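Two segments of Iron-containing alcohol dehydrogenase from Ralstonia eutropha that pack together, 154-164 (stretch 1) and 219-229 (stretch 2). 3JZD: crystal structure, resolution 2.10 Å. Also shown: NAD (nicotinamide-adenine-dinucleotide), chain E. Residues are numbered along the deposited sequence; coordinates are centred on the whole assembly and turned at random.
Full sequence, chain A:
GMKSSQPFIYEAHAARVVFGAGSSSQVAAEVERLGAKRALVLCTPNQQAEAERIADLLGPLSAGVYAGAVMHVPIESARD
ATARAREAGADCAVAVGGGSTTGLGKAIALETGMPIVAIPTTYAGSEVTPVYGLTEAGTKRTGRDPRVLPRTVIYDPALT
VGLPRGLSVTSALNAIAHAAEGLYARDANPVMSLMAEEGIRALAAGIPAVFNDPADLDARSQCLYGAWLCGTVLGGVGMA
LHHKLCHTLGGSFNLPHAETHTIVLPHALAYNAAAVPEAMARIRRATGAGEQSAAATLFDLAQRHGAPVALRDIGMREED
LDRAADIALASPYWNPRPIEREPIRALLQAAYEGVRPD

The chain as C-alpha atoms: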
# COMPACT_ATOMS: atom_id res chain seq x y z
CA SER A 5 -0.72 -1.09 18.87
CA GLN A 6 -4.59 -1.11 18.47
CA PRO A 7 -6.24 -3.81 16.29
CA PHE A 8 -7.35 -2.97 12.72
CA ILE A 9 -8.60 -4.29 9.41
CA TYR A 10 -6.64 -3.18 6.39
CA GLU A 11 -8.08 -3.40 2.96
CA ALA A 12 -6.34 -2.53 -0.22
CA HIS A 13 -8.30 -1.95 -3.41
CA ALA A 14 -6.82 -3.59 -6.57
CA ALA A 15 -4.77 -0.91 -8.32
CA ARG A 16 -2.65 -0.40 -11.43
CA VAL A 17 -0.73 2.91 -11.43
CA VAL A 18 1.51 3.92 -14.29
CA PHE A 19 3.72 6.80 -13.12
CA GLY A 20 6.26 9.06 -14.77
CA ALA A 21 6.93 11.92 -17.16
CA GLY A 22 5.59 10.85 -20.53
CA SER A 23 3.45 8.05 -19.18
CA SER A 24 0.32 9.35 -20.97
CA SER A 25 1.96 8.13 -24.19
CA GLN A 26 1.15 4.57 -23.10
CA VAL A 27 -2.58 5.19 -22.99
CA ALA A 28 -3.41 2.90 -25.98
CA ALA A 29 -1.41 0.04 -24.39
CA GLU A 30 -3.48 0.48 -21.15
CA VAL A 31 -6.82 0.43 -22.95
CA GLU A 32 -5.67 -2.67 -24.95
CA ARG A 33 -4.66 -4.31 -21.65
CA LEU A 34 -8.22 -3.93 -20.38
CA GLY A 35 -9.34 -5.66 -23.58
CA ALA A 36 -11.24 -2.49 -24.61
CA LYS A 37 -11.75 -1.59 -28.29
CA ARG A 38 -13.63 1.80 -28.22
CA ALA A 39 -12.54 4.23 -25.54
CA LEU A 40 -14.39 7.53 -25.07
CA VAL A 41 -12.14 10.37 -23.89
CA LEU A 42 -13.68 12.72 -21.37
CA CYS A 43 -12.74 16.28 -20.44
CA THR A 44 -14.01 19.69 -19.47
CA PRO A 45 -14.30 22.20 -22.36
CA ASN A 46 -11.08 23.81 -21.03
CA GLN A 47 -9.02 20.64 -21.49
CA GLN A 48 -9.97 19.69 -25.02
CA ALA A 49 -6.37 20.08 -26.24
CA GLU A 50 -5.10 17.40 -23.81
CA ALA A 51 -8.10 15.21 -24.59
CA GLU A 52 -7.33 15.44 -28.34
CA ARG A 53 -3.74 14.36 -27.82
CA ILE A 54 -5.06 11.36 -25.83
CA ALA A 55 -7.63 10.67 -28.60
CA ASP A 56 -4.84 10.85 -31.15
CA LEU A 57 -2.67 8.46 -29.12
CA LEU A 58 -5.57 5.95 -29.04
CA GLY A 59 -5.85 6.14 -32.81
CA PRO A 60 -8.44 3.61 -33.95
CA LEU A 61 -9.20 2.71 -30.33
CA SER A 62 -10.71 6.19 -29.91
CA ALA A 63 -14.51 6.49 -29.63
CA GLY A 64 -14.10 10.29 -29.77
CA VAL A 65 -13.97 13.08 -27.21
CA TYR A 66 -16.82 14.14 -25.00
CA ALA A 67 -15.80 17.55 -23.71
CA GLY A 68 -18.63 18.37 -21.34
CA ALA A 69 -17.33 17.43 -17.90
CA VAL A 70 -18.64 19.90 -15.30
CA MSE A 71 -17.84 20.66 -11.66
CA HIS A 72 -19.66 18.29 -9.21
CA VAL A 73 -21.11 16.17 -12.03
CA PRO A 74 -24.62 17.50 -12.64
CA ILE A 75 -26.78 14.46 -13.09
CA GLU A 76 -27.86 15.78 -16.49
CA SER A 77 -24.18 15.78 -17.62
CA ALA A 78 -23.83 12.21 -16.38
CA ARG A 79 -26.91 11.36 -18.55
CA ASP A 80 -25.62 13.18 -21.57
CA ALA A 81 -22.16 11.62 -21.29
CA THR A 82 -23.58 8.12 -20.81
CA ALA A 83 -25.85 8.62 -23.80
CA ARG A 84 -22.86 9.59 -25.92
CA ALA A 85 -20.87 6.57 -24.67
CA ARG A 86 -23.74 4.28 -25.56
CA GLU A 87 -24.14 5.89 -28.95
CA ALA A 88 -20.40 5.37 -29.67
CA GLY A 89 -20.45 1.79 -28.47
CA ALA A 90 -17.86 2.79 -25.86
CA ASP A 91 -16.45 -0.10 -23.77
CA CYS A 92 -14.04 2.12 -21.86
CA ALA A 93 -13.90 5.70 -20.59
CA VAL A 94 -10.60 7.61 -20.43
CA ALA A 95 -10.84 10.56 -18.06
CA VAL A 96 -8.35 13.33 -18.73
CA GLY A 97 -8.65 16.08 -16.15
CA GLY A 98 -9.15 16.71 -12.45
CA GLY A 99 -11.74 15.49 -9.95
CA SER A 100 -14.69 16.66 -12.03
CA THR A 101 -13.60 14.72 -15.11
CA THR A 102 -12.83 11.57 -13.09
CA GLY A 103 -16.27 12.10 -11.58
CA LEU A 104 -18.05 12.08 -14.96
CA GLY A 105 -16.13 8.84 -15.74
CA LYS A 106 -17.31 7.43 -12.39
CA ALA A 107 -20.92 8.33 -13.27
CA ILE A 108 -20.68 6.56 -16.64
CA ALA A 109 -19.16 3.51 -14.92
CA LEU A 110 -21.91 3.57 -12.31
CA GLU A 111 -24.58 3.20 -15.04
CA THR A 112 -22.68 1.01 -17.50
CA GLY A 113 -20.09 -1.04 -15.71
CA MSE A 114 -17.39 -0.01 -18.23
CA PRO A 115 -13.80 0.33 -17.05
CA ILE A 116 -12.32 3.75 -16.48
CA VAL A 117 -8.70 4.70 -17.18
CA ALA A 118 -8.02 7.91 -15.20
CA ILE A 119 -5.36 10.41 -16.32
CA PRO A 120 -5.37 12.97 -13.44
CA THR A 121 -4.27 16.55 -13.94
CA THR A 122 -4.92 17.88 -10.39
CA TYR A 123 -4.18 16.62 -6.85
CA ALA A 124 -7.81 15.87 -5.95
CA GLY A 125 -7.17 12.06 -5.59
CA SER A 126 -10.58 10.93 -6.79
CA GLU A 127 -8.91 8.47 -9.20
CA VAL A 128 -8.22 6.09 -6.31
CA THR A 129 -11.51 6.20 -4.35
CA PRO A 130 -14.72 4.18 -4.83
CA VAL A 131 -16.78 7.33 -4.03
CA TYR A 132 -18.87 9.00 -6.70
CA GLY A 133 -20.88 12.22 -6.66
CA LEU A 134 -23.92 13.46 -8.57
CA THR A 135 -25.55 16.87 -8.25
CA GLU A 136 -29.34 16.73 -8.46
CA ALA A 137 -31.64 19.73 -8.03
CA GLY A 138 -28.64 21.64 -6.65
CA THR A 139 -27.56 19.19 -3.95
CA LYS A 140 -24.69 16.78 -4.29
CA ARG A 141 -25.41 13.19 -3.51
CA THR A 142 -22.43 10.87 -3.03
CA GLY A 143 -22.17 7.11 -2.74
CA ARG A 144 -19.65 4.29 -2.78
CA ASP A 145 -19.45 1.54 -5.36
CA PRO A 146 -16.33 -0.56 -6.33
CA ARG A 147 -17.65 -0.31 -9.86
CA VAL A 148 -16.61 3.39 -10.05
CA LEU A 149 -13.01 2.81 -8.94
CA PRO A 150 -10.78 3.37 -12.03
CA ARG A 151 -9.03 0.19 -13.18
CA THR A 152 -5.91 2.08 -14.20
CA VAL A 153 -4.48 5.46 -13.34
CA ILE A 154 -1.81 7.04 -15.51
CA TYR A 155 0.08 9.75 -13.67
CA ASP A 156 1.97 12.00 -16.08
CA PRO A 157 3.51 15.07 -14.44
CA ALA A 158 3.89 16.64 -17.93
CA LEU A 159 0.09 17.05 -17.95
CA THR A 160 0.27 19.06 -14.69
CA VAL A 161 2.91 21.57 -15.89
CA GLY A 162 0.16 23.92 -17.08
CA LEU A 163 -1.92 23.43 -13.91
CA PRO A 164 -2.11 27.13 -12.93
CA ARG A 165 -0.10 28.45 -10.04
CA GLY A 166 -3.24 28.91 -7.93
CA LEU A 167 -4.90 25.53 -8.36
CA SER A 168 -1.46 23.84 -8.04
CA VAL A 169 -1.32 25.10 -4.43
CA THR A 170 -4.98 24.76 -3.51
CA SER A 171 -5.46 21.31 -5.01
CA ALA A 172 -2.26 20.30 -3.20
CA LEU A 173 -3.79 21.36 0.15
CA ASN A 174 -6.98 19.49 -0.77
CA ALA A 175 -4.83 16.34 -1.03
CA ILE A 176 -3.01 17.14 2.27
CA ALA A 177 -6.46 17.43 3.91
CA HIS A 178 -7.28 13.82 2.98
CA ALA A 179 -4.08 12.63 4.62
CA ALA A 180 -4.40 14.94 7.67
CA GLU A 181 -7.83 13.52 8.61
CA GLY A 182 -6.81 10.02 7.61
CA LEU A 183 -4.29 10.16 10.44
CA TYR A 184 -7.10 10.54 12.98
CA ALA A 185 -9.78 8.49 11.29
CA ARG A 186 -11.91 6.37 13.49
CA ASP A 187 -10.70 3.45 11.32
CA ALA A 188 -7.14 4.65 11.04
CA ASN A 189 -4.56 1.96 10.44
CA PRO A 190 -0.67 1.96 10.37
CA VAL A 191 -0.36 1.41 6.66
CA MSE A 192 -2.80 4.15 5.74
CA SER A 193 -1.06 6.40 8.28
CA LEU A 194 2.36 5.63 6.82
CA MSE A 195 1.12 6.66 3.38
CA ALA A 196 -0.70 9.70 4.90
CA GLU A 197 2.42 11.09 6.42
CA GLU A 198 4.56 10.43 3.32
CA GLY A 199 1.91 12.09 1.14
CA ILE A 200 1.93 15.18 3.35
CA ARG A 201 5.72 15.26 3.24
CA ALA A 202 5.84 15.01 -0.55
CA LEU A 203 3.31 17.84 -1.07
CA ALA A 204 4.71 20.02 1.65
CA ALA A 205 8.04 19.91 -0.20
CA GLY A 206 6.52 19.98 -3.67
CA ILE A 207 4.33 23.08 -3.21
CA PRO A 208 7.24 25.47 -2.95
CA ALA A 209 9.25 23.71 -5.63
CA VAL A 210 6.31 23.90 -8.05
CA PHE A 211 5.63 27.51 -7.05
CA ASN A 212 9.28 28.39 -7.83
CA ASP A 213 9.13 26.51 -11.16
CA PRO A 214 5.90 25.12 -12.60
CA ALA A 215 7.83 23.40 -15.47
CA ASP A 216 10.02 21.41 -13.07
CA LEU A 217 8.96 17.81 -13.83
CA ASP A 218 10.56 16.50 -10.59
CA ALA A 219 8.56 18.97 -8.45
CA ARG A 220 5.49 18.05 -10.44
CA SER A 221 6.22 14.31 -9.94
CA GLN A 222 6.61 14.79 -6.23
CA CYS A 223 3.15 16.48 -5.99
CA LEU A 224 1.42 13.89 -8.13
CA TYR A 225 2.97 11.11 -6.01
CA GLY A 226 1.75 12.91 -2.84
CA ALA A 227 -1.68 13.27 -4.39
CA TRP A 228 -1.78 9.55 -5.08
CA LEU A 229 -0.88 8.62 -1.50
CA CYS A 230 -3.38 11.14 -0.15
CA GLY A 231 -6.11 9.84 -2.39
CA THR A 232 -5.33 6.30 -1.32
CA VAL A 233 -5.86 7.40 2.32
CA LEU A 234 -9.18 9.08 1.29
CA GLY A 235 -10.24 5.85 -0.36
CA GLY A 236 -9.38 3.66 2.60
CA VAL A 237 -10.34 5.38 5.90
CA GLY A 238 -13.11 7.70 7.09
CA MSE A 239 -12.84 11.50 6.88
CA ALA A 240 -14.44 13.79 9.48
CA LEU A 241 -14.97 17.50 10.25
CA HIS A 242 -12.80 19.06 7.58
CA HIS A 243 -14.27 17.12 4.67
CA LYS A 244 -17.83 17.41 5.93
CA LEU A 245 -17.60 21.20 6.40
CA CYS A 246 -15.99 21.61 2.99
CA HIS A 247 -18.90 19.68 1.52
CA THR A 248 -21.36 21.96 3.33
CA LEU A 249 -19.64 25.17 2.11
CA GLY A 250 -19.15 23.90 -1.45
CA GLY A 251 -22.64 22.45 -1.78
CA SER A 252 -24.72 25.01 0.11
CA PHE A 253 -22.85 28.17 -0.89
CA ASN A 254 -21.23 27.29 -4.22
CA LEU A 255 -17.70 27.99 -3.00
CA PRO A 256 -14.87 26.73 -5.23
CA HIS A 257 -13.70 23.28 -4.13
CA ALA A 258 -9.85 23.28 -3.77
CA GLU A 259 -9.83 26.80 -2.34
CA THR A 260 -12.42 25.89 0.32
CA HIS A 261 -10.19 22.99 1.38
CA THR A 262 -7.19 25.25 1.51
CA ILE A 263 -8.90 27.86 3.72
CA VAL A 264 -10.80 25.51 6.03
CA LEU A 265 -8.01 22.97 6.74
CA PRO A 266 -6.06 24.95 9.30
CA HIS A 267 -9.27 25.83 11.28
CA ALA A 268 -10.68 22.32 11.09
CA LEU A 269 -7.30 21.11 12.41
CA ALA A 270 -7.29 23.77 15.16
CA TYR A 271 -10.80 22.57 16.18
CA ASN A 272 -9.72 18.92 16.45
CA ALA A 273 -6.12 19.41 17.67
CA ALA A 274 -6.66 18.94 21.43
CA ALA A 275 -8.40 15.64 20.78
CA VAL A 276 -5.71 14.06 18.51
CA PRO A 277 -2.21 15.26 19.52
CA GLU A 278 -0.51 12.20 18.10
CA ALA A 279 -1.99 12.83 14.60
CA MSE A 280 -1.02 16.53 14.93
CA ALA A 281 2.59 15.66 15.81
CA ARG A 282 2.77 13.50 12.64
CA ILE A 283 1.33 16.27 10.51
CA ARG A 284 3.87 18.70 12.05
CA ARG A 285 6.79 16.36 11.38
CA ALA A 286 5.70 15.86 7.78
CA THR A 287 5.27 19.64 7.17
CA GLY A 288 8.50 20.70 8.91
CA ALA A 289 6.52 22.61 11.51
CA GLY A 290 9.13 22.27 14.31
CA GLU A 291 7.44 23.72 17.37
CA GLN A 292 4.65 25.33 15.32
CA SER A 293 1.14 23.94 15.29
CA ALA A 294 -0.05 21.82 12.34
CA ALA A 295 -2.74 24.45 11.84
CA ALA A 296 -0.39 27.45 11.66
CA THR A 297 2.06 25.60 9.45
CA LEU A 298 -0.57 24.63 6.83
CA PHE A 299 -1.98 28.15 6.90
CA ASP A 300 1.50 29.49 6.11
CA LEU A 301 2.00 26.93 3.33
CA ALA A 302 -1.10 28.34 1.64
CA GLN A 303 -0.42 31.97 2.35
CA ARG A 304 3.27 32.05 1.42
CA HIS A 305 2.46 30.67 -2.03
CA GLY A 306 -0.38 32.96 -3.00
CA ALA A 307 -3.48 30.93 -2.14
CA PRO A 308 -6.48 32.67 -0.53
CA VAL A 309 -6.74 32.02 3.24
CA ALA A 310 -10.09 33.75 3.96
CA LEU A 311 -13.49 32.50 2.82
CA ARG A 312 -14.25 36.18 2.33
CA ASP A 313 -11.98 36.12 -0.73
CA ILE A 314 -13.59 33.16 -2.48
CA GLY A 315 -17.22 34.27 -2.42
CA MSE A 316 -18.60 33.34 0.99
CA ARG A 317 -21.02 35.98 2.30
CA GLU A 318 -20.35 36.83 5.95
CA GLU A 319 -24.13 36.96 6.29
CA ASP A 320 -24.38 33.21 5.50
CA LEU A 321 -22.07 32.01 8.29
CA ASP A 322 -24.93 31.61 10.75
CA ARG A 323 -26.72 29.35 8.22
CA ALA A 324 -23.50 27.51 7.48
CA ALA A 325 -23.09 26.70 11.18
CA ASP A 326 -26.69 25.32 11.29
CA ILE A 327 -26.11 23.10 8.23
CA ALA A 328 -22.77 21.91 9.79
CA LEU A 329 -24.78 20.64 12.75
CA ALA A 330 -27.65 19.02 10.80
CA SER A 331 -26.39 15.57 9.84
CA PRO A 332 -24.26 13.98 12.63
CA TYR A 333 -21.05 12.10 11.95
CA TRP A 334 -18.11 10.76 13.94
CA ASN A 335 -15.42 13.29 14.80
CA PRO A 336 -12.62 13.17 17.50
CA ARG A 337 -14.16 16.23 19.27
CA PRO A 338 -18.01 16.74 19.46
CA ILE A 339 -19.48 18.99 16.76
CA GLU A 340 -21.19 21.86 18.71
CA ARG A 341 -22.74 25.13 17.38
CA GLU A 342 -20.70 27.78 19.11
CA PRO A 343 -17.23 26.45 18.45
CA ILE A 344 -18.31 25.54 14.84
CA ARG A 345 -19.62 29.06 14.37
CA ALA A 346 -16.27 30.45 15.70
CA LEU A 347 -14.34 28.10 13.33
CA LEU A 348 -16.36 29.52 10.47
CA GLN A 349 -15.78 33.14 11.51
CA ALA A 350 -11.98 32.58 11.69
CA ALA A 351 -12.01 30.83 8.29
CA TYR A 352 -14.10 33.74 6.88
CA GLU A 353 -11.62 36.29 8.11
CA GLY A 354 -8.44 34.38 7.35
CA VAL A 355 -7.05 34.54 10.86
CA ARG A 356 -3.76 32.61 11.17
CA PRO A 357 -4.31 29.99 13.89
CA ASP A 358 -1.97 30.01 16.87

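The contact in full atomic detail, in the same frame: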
# COMPACT_ATOMS: atom_id res chain seq x y z
N ILE A 154 -3.01 6.69 -14.83
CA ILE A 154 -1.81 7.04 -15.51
C ILE A 154 -1.44 8.41 -15.00
O ILE A 154 -2.17 9.39 -15.27
CB ILE A 154 -2.02 7.11 -17.04
CG1 ILE A 154 -2.41 5.73 -17.56
CG2 ILE A 154 -0.77 7.69 -17.73
CD1 ILE A 154 -2.73 5.71 -19.08
N TYR A 155 -0.36 8.48 -14.22
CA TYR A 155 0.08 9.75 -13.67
C TYR A 155 1.21 10.28 -14.50
O TYR A 155 2.28 9.68 -14.49
CB TYR A 155 0.59 9.62 -12.23
CG TYR A 155 -0.47 9.48 -11.20
CD1 TYR A 155 -1.33 10.53 -10.94
CD2 TYR A 155 -0.56 8.31 -10.42
CE1 TYR A 155 -2.29 10.44 -9.96
CE2 TYR A 155 -1.51 8.18 -9.45
CZ TYR A 155 -2.38 9.28 -9.22
OH TYR A 155 -3.34 9.20 -8.27
N ASP A 156 0.98 11.39 -15.20
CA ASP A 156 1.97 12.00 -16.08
C ASP A 156 2.15 13.45 -15.62
O ASP A 156 1.31 14.29 -15.88
CB ASP A 156 1.51 11.96 -17.56
CG ASP A 156 2.59 12.35 -18.51
OD1 ASP A 156 3.59 12.93 -18.06
OD2 ASP A 156 2.48 12.05 -19.71
N PRO A 157 3.25 13.73 -14.90
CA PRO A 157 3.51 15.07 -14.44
C PRO A 157 3.60 16.11 -15.57
O PRO A 157 3.42 17.29 -15.30
CB PRO A 157 4.85 14.94 -13.75
CG PRO A 157 5.47 13.78 -14.40
CD PRO A 157 4.37 12.83 -14.59
N ALA A 158 3.88 15.70 -16.79
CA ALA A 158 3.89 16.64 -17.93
C ALA A 158 2.51 17.26 -18.14
O ALA A 158 2.40 18.38 -18.62
CB ALA A 158 4.31 15.93 -19.16
N LEU A 159 1.45 16.53 -17.81
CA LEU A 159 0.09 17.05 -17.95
C LEU A 159 -0.30 17.99 -16.80
O LEU A 159 -1.37 18.56 -16.82
CB LEU A 159 -0.95 15.92 -18.11
CG LEU A 159 -0.79 14.96 -19.29
CD1 LEU A 159 -2.02 14.06 -19.48
CD2 LEU A 159 -0.46 15.66 -20.58
N THR A 160 0.54 18.14 -15.78
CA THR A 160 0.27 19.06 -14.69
C THR A 160 1.12 20.32 -14.79
O THR A 160 0.94 21.22 -14.01
CB THR A 160 0.46 18.40 -13.31
OG1 THR A 160 1.82 18.03 -13.14
CG2 THR A 160 -0.35 17.18 -13.20
N VAL A 161 2.03 20.39 -15.75
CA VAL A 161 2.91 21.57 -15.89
C VAL A 161 2.08 22.86 -16.05
O VAL A 161 2.37 23.85 -15.42
CB VAL A 161 3.92 21.39 -17.08
CG1 VAL A 161 4.55 22.76 -17.51
CG2 VAL A 161 4.99 20.40 -16.69
N GLY A 162 1.03 22.79 -16.85
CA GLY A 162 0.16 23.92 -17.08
C GLY A 162 -0.94 24.07 -16.03
O GLY A 162 -1.76 24.93 -16.15
N LEU A 163 -0.97 23.23 -14.99
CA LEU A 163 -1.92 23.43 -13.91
C LEU A 163 -1.55 24.83 -13.38
O LEU A 163 -0.42 25.05 -13.00
CB LEU A 163 -1.76 22.38 -12.83
CG LEU A 163 -2.78 22.42 -11.68
CD1 LEU A 163 -4.17 22.22 -12.21
CD2 LEU A 163 -2.44 21.34 -10.67
N PRO A 164 -2.48 25.78 -13.37
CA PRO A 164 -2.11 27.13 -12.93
C PRO A 164 -1.54 27.18 -11.53
O PRO A 164 -1.78 26.28 -10.71
CB PRO A 164 -3.41 27.92 -12.99
CG PRO A 164 -4.28 27.18 -13.96
CD PRO A 164 -3.89 25.70 -13.75
N ALA A 219 9.49 18.36 -9.42
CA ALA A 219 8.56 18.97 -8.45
C ALA A 219 7.16 18.52 -8.79
O ALA A 219 6.40 18.18 -7.91
CB ALA A 219 8.65 20.48 -8.46
N ARG A 220 6.81 18.52 -10.06
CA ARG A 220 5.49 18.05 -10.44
C ARG A 220 5.29 16.56 -10.07
O ARG A 220 4.21 16.19 -9.62
CB ARG A 220 5.20 18.28 -11.92
CG ARG A 220 4.96 19.75 -12.37
CD ARG A 220 3.80 20.40 -11.66
NE ARG A 220 3.47 21.71 -12.22
CZ ARG A 220 2.40 22.42 -11.86
NH1 ARG A 220 1.56 21.98 -10.93
NH2 ARG A 220 2.15 23.58 -12.43
N SER A 221 6.30 15.71 -10.30
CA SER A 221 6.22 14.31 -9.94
C SER A 221 6.00 14.13 -8.44
O SER A 221 5.16 13.36 -8.00
CB SER A 221 7.49 13.57 -10.35
OG SER A 221 7.67 13.63 -11.75
N GLN A 222 6.73 14.88 -7.66
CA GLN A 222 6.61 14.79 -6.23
C GLN A 222 5.18 15.14 -5.76
O GLN A 222 4.62 14.43 -4.90
CB GLN A 222 7.64 15.72 -5.61
CG GLN A 222 7.63 15.73 -4.14
CD GLN A 222 8.80 16.54 -3.56
OE1 GLN A 222 9.43 16.09 -2.62
NE2 GLN A 222 9.09 17.71 -4.15
N CYS A 223 4.56 16.17 -6.35
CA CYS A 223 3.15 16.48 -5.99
C CYS A 223 2.16 15.41 -6.43
O CYS A 223 1.26 15.04 -5.72
CB CYS A 223 2.71 17.83 -6.57
SG CYS A 223 3.60 19.23 -5.85
N LEU A 224 2.35 14.87 -7.62
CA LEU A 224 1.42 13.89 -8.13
C LEU A 224 1.52 12.62 -7.27
O LEU A 224 0.51 12.00 -6.92
CB LEU A 224 1.73 13.67 -9.61
CG LEU A 224 0.65 13.36 -10.61
CD1 LEU A 224 -0.64 14.15 -10.36
CD2 LEU A 224 1.19 13.59 -12.04
N TYR A 225 2.74 12.25 -6.91
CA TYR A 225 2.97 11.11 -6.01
C TYR A 225 2.27 11.32 -4.64
O TYR A 225 1.59 10.43 -4.13
CB TYR A 225 4.47 10.97 -5.81
CG TYR A 225 4.88 10.03 -4.71
CD1 TYR A 225 4.60 8.67 -4.79
CD2 TYR A 225 5.62 10.48 -3.65
CE1 TYR A 225 5.00 7.81 -3.77
CE2 TYR A 225 6.02 9.64 -2.65
CZ TYR A 225 5.70 8.32 -2.72
OH TYR A 225 6.17 7.52 -1.72
N GLY A 226 2.43 12.51 -4.09
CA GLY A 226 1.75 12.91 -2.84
C GLY A 226 0.25 12.84 -2.98
O GLY A 226 -0.45 12.37 -2.09
N ALA A 227 -0.25 13.27 -4.13
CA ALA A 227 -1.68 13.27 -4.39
C ALA A 227 -2.21 11.85 -4.43
O ALA A 227 -3.34 11.56 -3.96
CB ALA A 227 -1.97 14.03 -5.72
N TRP A 228 -1.39 10.95 -4.99
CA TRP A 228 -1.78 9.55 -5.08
C TRP A 228 -1.90 8.90 -3.71
O TRP A 228 -2.91 8.22 -3.41
CB TRP A 228 -0.79 8.80 -6.03
CG TRP A 228 -0.88 7.35 -6.00
CD1 TRP A 228 -2.00 6.60 -5.87
CD2 TRP A 228 0.22 6.43 -6.12
NE1 TRP A 228 -1.67 5.26 -5.89
CE2 TRP A 228 -0.31 5.14 -6.04
CE3 TRP A 228 1.61 6.60 -6.27
CZ2 TRP A 228 0.48 3.98 -6.15
CZ3 TRP A 228 2.42 5.45 -6.37
CH2 TRP A 228 1.84 4.15 -6.32
N LEU A 229 -0.89 9.12 -2.86
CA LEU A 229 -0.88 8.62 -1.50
C LEU A 229 -2.04 9.19 -0.69
O LEU A 229 -2.77 8.45 -0.02
CB LEU A 229 0.47 8.91 -0.82
CG LEU A 229 1.70 8.14 -1.35
CD1 LEU A 229 2.88 8.35 -0.47
CD2 LEU A 229 1.39 6.74 -1.45
PA NAD E . -11.77 20.33 -11.33
O1A NAD E . -11.76 18.93 -11.88
O2A NAD E . -13.16 20.71 -11.05
O5B NAD E . -10.89 21.31 -12.25
C5B NAD E . -11.02 22.72 -12.14
C4B NAD E . -10.59 23.36 -13.45
O4B NAD E . -9.20 23.20 -13.67
C3B NAD E . -11.28 22.71 -14.63
O3B NAD E . -11.68 23.66 -15.57
C2B NAD E . -10.20 21.87 -15.28
O2B NAD E . -10.42 21.69 -16.66
C1B NAD E . -8.96 22.70 -14.97
N9A NAD E . -7.74 21.89 -14.94
C8A NAD E . -7.61 20.72 -14.23
N7A NAD E . -6.35 20.27 -14.41
C5A NAD E . -5.68 21.11 -15.21
C6A NAD E . -4.38 21.09 -15.74
N6A NAD E . -3.42 20.34 -15.24
N1A NAD E . -4.01 22.09 -16.60
C2A NAD E . -4.89 23.10 -16.93
N3A NAD E . -6.16 23.13 -16.40
C4A NAD E . -6.57 22.13 -15.57
O3 NAD E . -10.97 20.53 -9.94
PN NAD E . -10.58 19.39 -8.87
O1N NAD E . -10.29 20.20 -7.61
O2N NAD E . -9.61 18.45 -9.46
O5D NAD E . -11.86 18.52 -8.65
C5D NAD E . -12.80 18.87 -7.67
C4D NAD E . -14.05 18.05 -7.95
O4D NAD E . -13.71 16.70 -7.75
C3D NAD E . -15.16 18.36 -6.96
O3D NAD E . -16.37 18.04 -7.57
C2D NAD E . -14.87 17.42 -5.84
O2D NAD E . -15.99 17.21 -5.02
C1D NAD E . -14.44 16.19 -6.65
N1N NAD E . -13.65 15.26 -5.83
C2N NAD E . -14.17 14.01 -5.61
C3N NAD E . -13.47 13.08 -4.85
C7N NAD E . -13.99 11.68 -4.67
O7N NAD E . -13.25 10.74 -3.96
N7N NAD E . -15.13 11.28 -5.21
C4N NAD E . -12.21 13.44 -4.33
C5N NAD E . -11.69 14.71 -4.57
C6N NAD E . -12.41 15.61 -5.36
O HOH W 1 2.01 17.57 -10.70

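The contact sets an irregular chain, leaving a strand at Tyr 155 and turning between Thr 160 and Leu 163, against successive turns of one helix. Arg 220, Leu 224 and Trp 228, spaced four residues apart, all point toward it, so a single helical stripe does most of the work.

Leu 224 is the central bump. Its CG lies 3.5 Å from Tyr 155 CD1, and its CD2 reaches into a hollow lined by the Asp 156–Pro 157 backbone, 3.5 Å from Pro 157 N, and by Thr 160 CG2 at 4.1 Å. The chi1 of -147° lies between the usual wells. Tyr 155 lies along the helix, one ring face under Leu 224 O, with OH 3.4 Å from Trp 228 CB; its ring meets the indole obliquely, planes at 42°.

Pro 157 fits where the backbones come nearest, its CG 3.4 Å from Ser 221 OG and its CB 3.8 Å from Arg 220 CB. Ser 221, its CA-to-CB bond sideways to the loop, lies alongside the proline ring.

Arg 220 then extends beneath the turn. Its NH2 donates to Leu 163 O at 3.0 Å and, weakly, to Val 161 O, also at 3.0 Å, so the charged tip meets backbone carbonyls. A water bridges the two segments, donating to Thr 160 OG1 (2.5 Å from the water O) and to Arg 220 O (2.8 Å from it).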